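Phosphoacetylglucosamine mutase (Aspergillus lentulus, PDB 5OAW) catalyses the interconversion of the 6-phosphate and 1-phosphate of N-acetylglucosamine, a phosphomutase reaction on the route to UDP-N-acetylglucosamine. Local coordinates at residues Y339-S344 and L456-V461; K499-A504 and R514-A519. All coordinates share one frame; numbering follows the deposited sequence.

Contact 1: Y339-S344 and L456-V461; sequences YANGSS and LPSRLV
Tyr339-Ser344 and Leu456-Val461 run in nearly opposite directions, 167° apart, and converge at one end: the CA atoms of Ser343 and Leu456 are 6.1 Å apart, those of Tyr339 and Leu460 9.0 Å. The first segment leads from a loop into helix 342-351, the second from a loop into strand 458-463. At the close end the amide of Asn341 grips the backbone of Leu456 twice. Its ND2 donates to Leu456 O over 2.7 Å, the oxygen lying near the amide plane and offering an in-plane lone pair. Its OD1 accepts from Leu456 N at 2.9 Å, the donor standing somewhat off the carbonyl plane. Asn341 holds the N-cap position of the helix, and the same OD1 makes the capping bond, accepting from Ser343 N at 3.0 Å. With CG anti to the backbone N (chi1 -162°), the amide is held out toward Leu456. The Leu456 side chain lies against Ser343, CG 3.5 Å from OG, a hydroxyl hydrogen-bonded to Thr454 O. At the wider end Leu460 CD1 meets Tyr339 CE2 at 3.7 Å, the two side chains crossing at about a right angle, while Tyr339 OH is hydrogen-bonded to Arg505 NH1. One amide thus caps a helix and fixes an incoming chain; three bonds at its two polar ends should leave it little freedom to flip.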
loop_
_atom_site.group_PDB
_atom_site.type_symbol
_atom_site.label_atom_id
_atom_site.label_comp_id
_atom_site.label_asym_id
_atom_site.label_seq_id
_atom_site.Cartn_x
_atom_site.Cartn_y
_atom_site.Cartn_z
ATOM N N TYR A 339 12.005 -10.464 -0.534
ATOM C CA TYR A 339 12.549 -9.767 0.648
ATOM C C TYR A 339 12.009 -10.243 1.989
ATOM O O TYR A 339 12.609 -9.956 3.035
ATOM C CB TYR A 339 12.326 -8.272 0.522
ATOM C CG TYR A 339 13.072 -7.658 -0.620
ATOM C CD1 TYR A 339 12.436 -7.428 -1.856
ATOM C CD2 TYR A 339 14.440 -7.335 -0.496
ATOM C CE1 TYR A 339 13.132 -6.863 -2.926
ATOM C CE2 TYR A 339 15.144 -6.771 -1.559
ATOM C CZ TYR A 339 14.493 -6.537 -2.768
ATOM O OH TYR A 339 15.182 -5.974 -3.818
ATOM N N ALA A 340 10.878 -10.954 1.959
ATOM C CA ALA A 340 10.284 -11.544 3.147
ATOM C C ALA A 340 11.303 -12.458 3.803
ATOM O O ALA A 340 11.909 -13.314 3.136
ATOM C CB ALA A 340 9.039 -12.329 2.772
ATOM N N ASN A 341 11.509 -12.270 5.104
ATOM C CA ASN A 341 12.460 -13.095 5.824
ATOM C C ASN A 341 12.106 -14.563 5.692
ATOM O O ASN A 341 10.950 -14.941 5.896
ATOM C CB ASN A 341 12.533 -12.708 7.286
ATOM C CG ASN A 341 13.785 -13.235 7.945
ATOM O OD1 ASN A 341 13.848 -14.399 8.346
ATOM N ND2 ASN A 341 14.803 -12.385 8.034
ATOM N N GLY A 342 13.103 -15.382 5.357
ATOM C CA GLY A 342 12.924 -16.830 5.209
ATOM C C GLY A 342 12.219 -17.510 6.374
ATOM O O GLY A 342 11.508 -18.512 6.175
ATOM N N SER A 343 12.413 -16.966 7.584
ATOM C CA SER A 343 11.725 -17.452 8.783
ATOM C C SER A 343 10.216 -17.216 8.732
ATOM O O SER A 343 9.441 -18.016 9.280
ATOM C CB SER A 343 12.288 -16.798 10.038
ATOM O OG SER A 343 13.627 -17.197 10.287
ATOM N N SER A 344 9.807 -16.112 8.097
ATOM C CA SER A 344 8.385 -15.796 7.967
ATOM C C SER A 344 7.721 -16.831 7.076
ATOM O O SER A 344 6.685 -17.379 7.437
ATOM C CB SER A 344 8.169 -14.383 7.436
ATOM O OG SER A 344 8.337 -14.341 6.038
ATOM N N LEU A 456 15.678 -14.705 10.516
ATOM C CA LEU A 456 17.058 -14.871 10.137
ATOM C C LEU A 456 17.644 -13.484 10.115
ATOM O O LEU A 456 16.992 -12.559 9.620
ATOM C CB LEU A 456 17.191 -15.506 8.753
ATOM C CG LEU A 456 16.654 -16.931 8.567
ATOM C CD1 LEU A 456 17.006 -17.421 7.178
ATOM C CD2 LEU A 456 17.163 -17.897 9.633
ATOM N N PRO A 457 18.848 -13.314 10.702
ATOM C CA PRO A 457 19.574 -12.075 10.505
ATOM C C PRO A 457 19.756 -11.829 9.012
ATOM O O PRO A 457 20.023 -12.766 8.255
ATOM C CB PRO A 457 20.913 -12.358 11.185
ATOM C CG PRO A 457 20.552 -13.276 12.298
ATOM C CD PRO A 457 19.521 -14.183 11.684
ATOM N N SER A 458 19.586 -10.578 8.604
ATOM C CA SER A 458 19.495 -10.230 7.201
ATOM C C SER A 458 20.099 -8.868 6.942
ATOM O O SER A 458 20.222 -8.062 7.845
ATOM C CB SER A 458 18.032 -10.226 6.759
ATOM O OG SER A 458 17.412 -9.022 7.161
ATOM N N ARG A 459 20.442 -8.611 5.686
ATOM C CA ARG A 459 21.109 -7.377 5.284
ATOM C C ARG A 459 20.632 -6.937 3.900
ATOM O O ARG A 459 20.527 -7.749 2.977
ATOM C CB ARG A 459 22.630 -7.603 5.255
ATOM C CG ARG A 459 23.464 -6.366 4.960
ATOM C CD ARG A 459 23.766 -5.665 6.255
ATOM N NE ARG A 459 25.043 -4.972 6.227
ATOM C CZ ARG A 459 25.772 -4.712 7.308
ATOM N NH1 ARG A 459 25.375 -5.108 8.519
ATOM N NH2 ARG A 459 26.908 -4.052 7.177
ATOM N N LEU A 460 20.353 -5.647 3.772
ATOM C CA LEU A 460 19.986 -5.046 2.512
ATOM C C LEU A 460 21.024 -4.019 2.119
ATOM O O LEU A 460 21.405 -3.173 2.923
ATOM C CB LEU A 460 18.585 -4.415 2.597
ATOM C CG LEU A 460 18.019 -3.795 1.311
ATOM C CD1 LEU A 460 17.787 -4.860 0.232
ATOM C CD2 LEU A 460 16.731 -3.041 1.616
ATOM N N VAL A 461 21.482 -4.086 0.881
ATOM C CA VAL A 461 22.494 -3.156 0.429
ATOM C C VAL A 461 22.075 -2.559 -0.906
ATOM O O VAL A 461 21.389 -3.203 -1.710
ATOM C CB VAL A 461 23.981 -3.718 0.572
ATOM C CG1 VAL A 461 24.074 -5.246 0.539
ATOM C CG2 VAL A 461 24.992 -3.058 -0.372
#

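Contact 2: K499-A504 and R514-A519. With 16G (2-acetamido-2-deoxy-6-O-phosphono-alpha-D-glucopyranose), chain D.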
loop_
_atom_site.group_PDB
_atom_site.type_symbol
_atom_site.label_atom_id
_atom_site.label_comp_id
_atom_site.label_asym_id
_atom_site.label_seq_id
_atom_site.Cartn_x
_atom_site.Cartn_y
_atom_site.Cartn_z
ATOM N N LYS A 499 21.590 -21.695 6.150
ATOM C CA LYS A 499 20.340 -21.002 5.757
ATOM C C LYS A 499 20.611 -19.758 4.884
ATOM O O LYS A 499 19.847 -18.781 4.878
ATOM C CB LYS A 499 19.455 -20.663 6.982
ATOM C CG LYS A 499 18.369 -21.690 7.269
ATOM C CD LYS A 499 18.626 -22.448 8.562
ATOM C CE LYS A 499 17.829 -21.882 9.734
ATOM N NZ LYS A 499 18.417 -22.295 11.047
ATOM N N GLY A 500 21.718 -19.810 4.150
ATOM C CA GLY A 500 22.146 -18.702 3.325
ATOM C C GLY A 500 21.167 -18.484 2.204
ATOM O O GLY A 500 20.857 -19.413 1.464
ATOM N N ARG A 501 20.647 -17.264 2.107
ATOM C CA ARG A 501 19.817 -16.865 0.959
ATOM C C ARG A 501 20.109 -15.424 0.550
ATOM O O ARG A 501 20.089 -14.514 1.384
ATOM C CB ARG A 501 18.324 -17.078 1.243
ATOM C CG ARG A 501 17.416 -16.855 0.032
ATOM C CD ARG A 501 15.958 -17.133 0.345
ATOM N NE ARG A 501 15.383 -16.134 1.263
ATOM C CZ ARG A 501 14.805 -14.993 0.889
ATOM N NH1 ARG A 501 14.735 -14.653 -0.391
ATOM N NH2 ARG A 501 14.298 -14.176 1.806
ATOM N N SER A 502 20.369 -15.226 -0.736
ATOM C CA SER A 502 20.675 -13.926 -1.266
ATOM C C SER A 502 20.200 -13.784 -2.700
ATOM O O SER A 502 20.253 -14.733 -3.481
ATOM C CB SER A 502 22.177 -13.682 -1.191
ATOM O OG SER A 502 22.499 -12.353 -1.571
ATOM N N PHE A 503 19.721 -12.593 -3.049
ATOM C CA PHE A 503 19.289 -12.318 -4.426
ATOM C C PHE A 503 19.513 -10.844 -4.733
ATOM O O PHE A 503 19.485 -10.004 -3.819
ATOM C CB PHE A 503 17.813 -12.738 -4.670
ATOM C CG PHE A 503 16.799 -11.804 -4.052
ATOM C CD1 PHE A 503 16.235 -10.761 -4.809
ATOM C CD2 PHE A 503 16.440 -11.928 -2.698
ATOM C CE1 PHE A 503 15.319 -9.880 -4.227
ATOM C CE2 PHE A 503 15.533 -11.039 -2.120
ATOM C CZ PHE A 503 14.967 -10.024 -2.886
ATOM N N ALA A 504 19.700 -10.541 -6.012
ATOM C CA ALA A 504 19.965 -9.187 -6.452
ATOM C C ALA A 504 19.052 -8.797 -7.604
ATOM O O ALA A 504 18.862 -9.568 -8.547
ATOM C CB ALA A 504 21.427 -9.044 -6.864
ATOM N N ARG A 514 19.705 -3.719 -5.927
ATOM C CA ARG A 514 19.577 -4.052 -4.528
ATOM C C ARG A 514 20.002 -5.489 -4.317
ATOM O O ARG A 514 19.608 -6.375 -5.084
ATOM C CB ARG A 514 18.137 -3.916 -4.073
ATOM C CG ARG A 514 17.493 -2.571 -4.289
ATOM C CD ARG A 514 16.265 -2.495 -3.388
ATOM N NE ARG A 514 15.467 -1.295 -3.614
ATOM C CZ ARG A 514 15.785 -0.069 -3.194
ATOM N NH1 ARG A 514 16.914 0.164 -2.521
ATOM N NH2 ARG A 514 14.967 0.938 -3.468
ATOM N N VAL A 515 20.786 -5.697 -3.255
ATOM C CA VAL A 515 21.170 -7.009 -2.757
ATOM C C VAL A 515 20.501 -7.213 -1.410
ATOM O O VAL A 515 20.589 -6.360 -0.512
ATOM C CB VAL A 515 22.708 -7.105 -2.569
ATOM C CG1 VAL A 515 23.113 -8.441 -1.951
ATOM C CG2 VAL A 515 23.431 -6.841 -3.883
ATOM N N TYR A 516 19.838 -8.350 -1.270
ATOM C CA TYR A 516 19.374 -8.804 0.028
ATOM C C TYR A 516 20.067 -10.113 0.344
ATOM O O TYR A 516 20.248 -10.944 -0.542
ATOM C CB TYR A 516 17.855 -8.993 0.022
ATOM C CG TYR A 516 17.296 -9.697 1.240
ATOM C CD1 TYR A 516 16.863 -8.969 2.348
ATOM C CD2 TYR A 516 17.173 -11.089 1.278
ATOM C CE1 TYR A 516 16.328 -9.611 3.460
ATOM C CE2 TYR A 516 16.654 -11.742 2.387
ATOM C CZ TYR A 516 16.241 -10.995 3.478
ATOM O OH TYR A 516 15.727 -11.620 4.590
ATOM N N ALA A 517 20.436 -10.297 1.613
ATOM C CA ALA A 517 20.944 -11.574 2.081
ATOM C C ALA A 517 20.495 -11.886 3.493
ATOM O O ALA A 517 20.343 -10.994 4.325
ATOM C CB ALA A 517 22.461 -11.617 1.986
ATOM N N GLU A 518 20.312 -13.166 3.755
ATOM C CA GLU A 518 19.993 -13.651 5.082
ATOM C C GLU A 518 20.773 -14.935 5.318
ATOM O O GLU A 518 21.076 -15.685 4.371
ATOM C CB GLU A 518 18.469 -13.892 5.253
ATOM C CG GLU A 518 17.880 -15.008 4.380
ATOM C CD GLU A 518 16.353 -15.096 4.387
ATOM O OE1 GLU A 518 15.651 -14.122 4.740
ATOM O OE2 GLU A 518 15.841 -16.159 4.002
ATOM N N ALA A 519 21.092 -15.179 6.584
ATOM C CA ALA A 519 21.748 -16.414 7.006
ATOM C C ALA A 519 21.393 -16.679 8.462
ATOM O O ALA A 519 20.706 -15.860 9.084
ATOM C CB ALA A 519 23.246 -16.298 6.813
HETATM C C1 16G D . 7.213 0.748 -5.413
HETATM C C2 16G D . 6.047 -0.244 -5.176
HETATM C C3 16G D . 6.303 -1.174 -3.991
HETATM C C4 16G D . 7.705 -1.797 -4.058
HETATM C C5 16G D . 8.798 -0.746 -4.255
HETATM C C6 16G D . 10.076 -1.470 -4.562
HETATM C C7 16G D . 3.704 0.307 -5.714
HETATM C C8 16G D . 2.533 1.255 -5.392
HETATM N N2 16G D . 4.803 0.522 -4.987
HETATM O O1 16G D . 7.212 1.781 -4.424
HETATM O O3 16G D . 5.367 -2.251 -4.025
HETATM O O4 16G D . 7.936 -2.494 -2.860
HETATM O O5 16G D . 8.536 0.121 -5.409
HETATM O O6 16G D . 11.078 -0.534 -4.857
HETATM O O7 16G D . 3.598 -0.602 -6.546
HETATM P P 16G D . 12.348 -0.982 -5.665
HETATM O O1P 16G D . 13.256 0.305 -5.696
HETATM O O2P 16G D . 13.093 -2.064 -4.693
HETATM O O3P 16G D . 12.074 -1.496 -7.046
HETATM O O HOH W 1 17.500 -7.466 -3.652
#
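The antiparallel hairpin of strands 501-506 and 513-518 belongs to the C-terminal domain of the phosphohexomutase family, and its second strand carries an arginine of the substrate's phosphate site. Arg514, extended from CG to NE, meets the phosphate of the bound GlcNAc-6-phosphate with one edge of its guanidinium: NE donates to O2P at 2.7 Å and NH2 to O1P at 2.9 Å. Arg501 pairs with Glu518, and Phe503 with Tyr516, as hydrogen-bonded pairs. Between them Ser502 OG donates to Tyr516 O at 2.8 Å, sharing that carbonyl with Phe503 N. The side chain of Arg501, bent at chi3 (69°), brings NE to Glu518 OE2 at 2.8 Å in a salt bridge; the oxygen is near the guanidinium plane but is approached from above the carboxylate, the two planes being 86° apart. Tyr516 OH donates to Glu518 OE1 on its anti side. Phe503 CE2 packs on Tyr516 CB at 3.8 Å, their rings oblique. This face, with Arg501, Phe503, Tyr516 and Glu518, looks to the loop before helix 342-351, where Arg501 NH1 is hydrogen-bonded to Ala338 O. Ser502, Val515 and Ala517 pack against helix 522-539, and strand 458-463 flanks 513-518.

Overall arrangement
Contacts 1 and 2 meet along one three-stranded antiparallel sheet, their centres about 7 Å apart. Strand 513-518 is its middle strand: it pairs with 501-506 in contact 2 and with 458-463 of contact 1, where Arg459 N lies 2.7 Å from Ala517 O and Val461 N 2.8 Å from Val515 O. Across the sheet's face, Glu518 OE1 accepts from Gly342 N and Phe503 meets Tyr339 edge-to-face, so side chains of the contact 2 hairpin add to the junction that contact 1 makes with the domain III segment 339-344. At the end nearer the substrate, Arg514 binds the phosphate directly. The Tyr339 side chain, about 5 Å from the ligand between nearest atoms, touches Arg514 and is hydrogen-bonded to Arg505, another residue hydrogen-bonded to the ligand, linking contact 1 to the pocket.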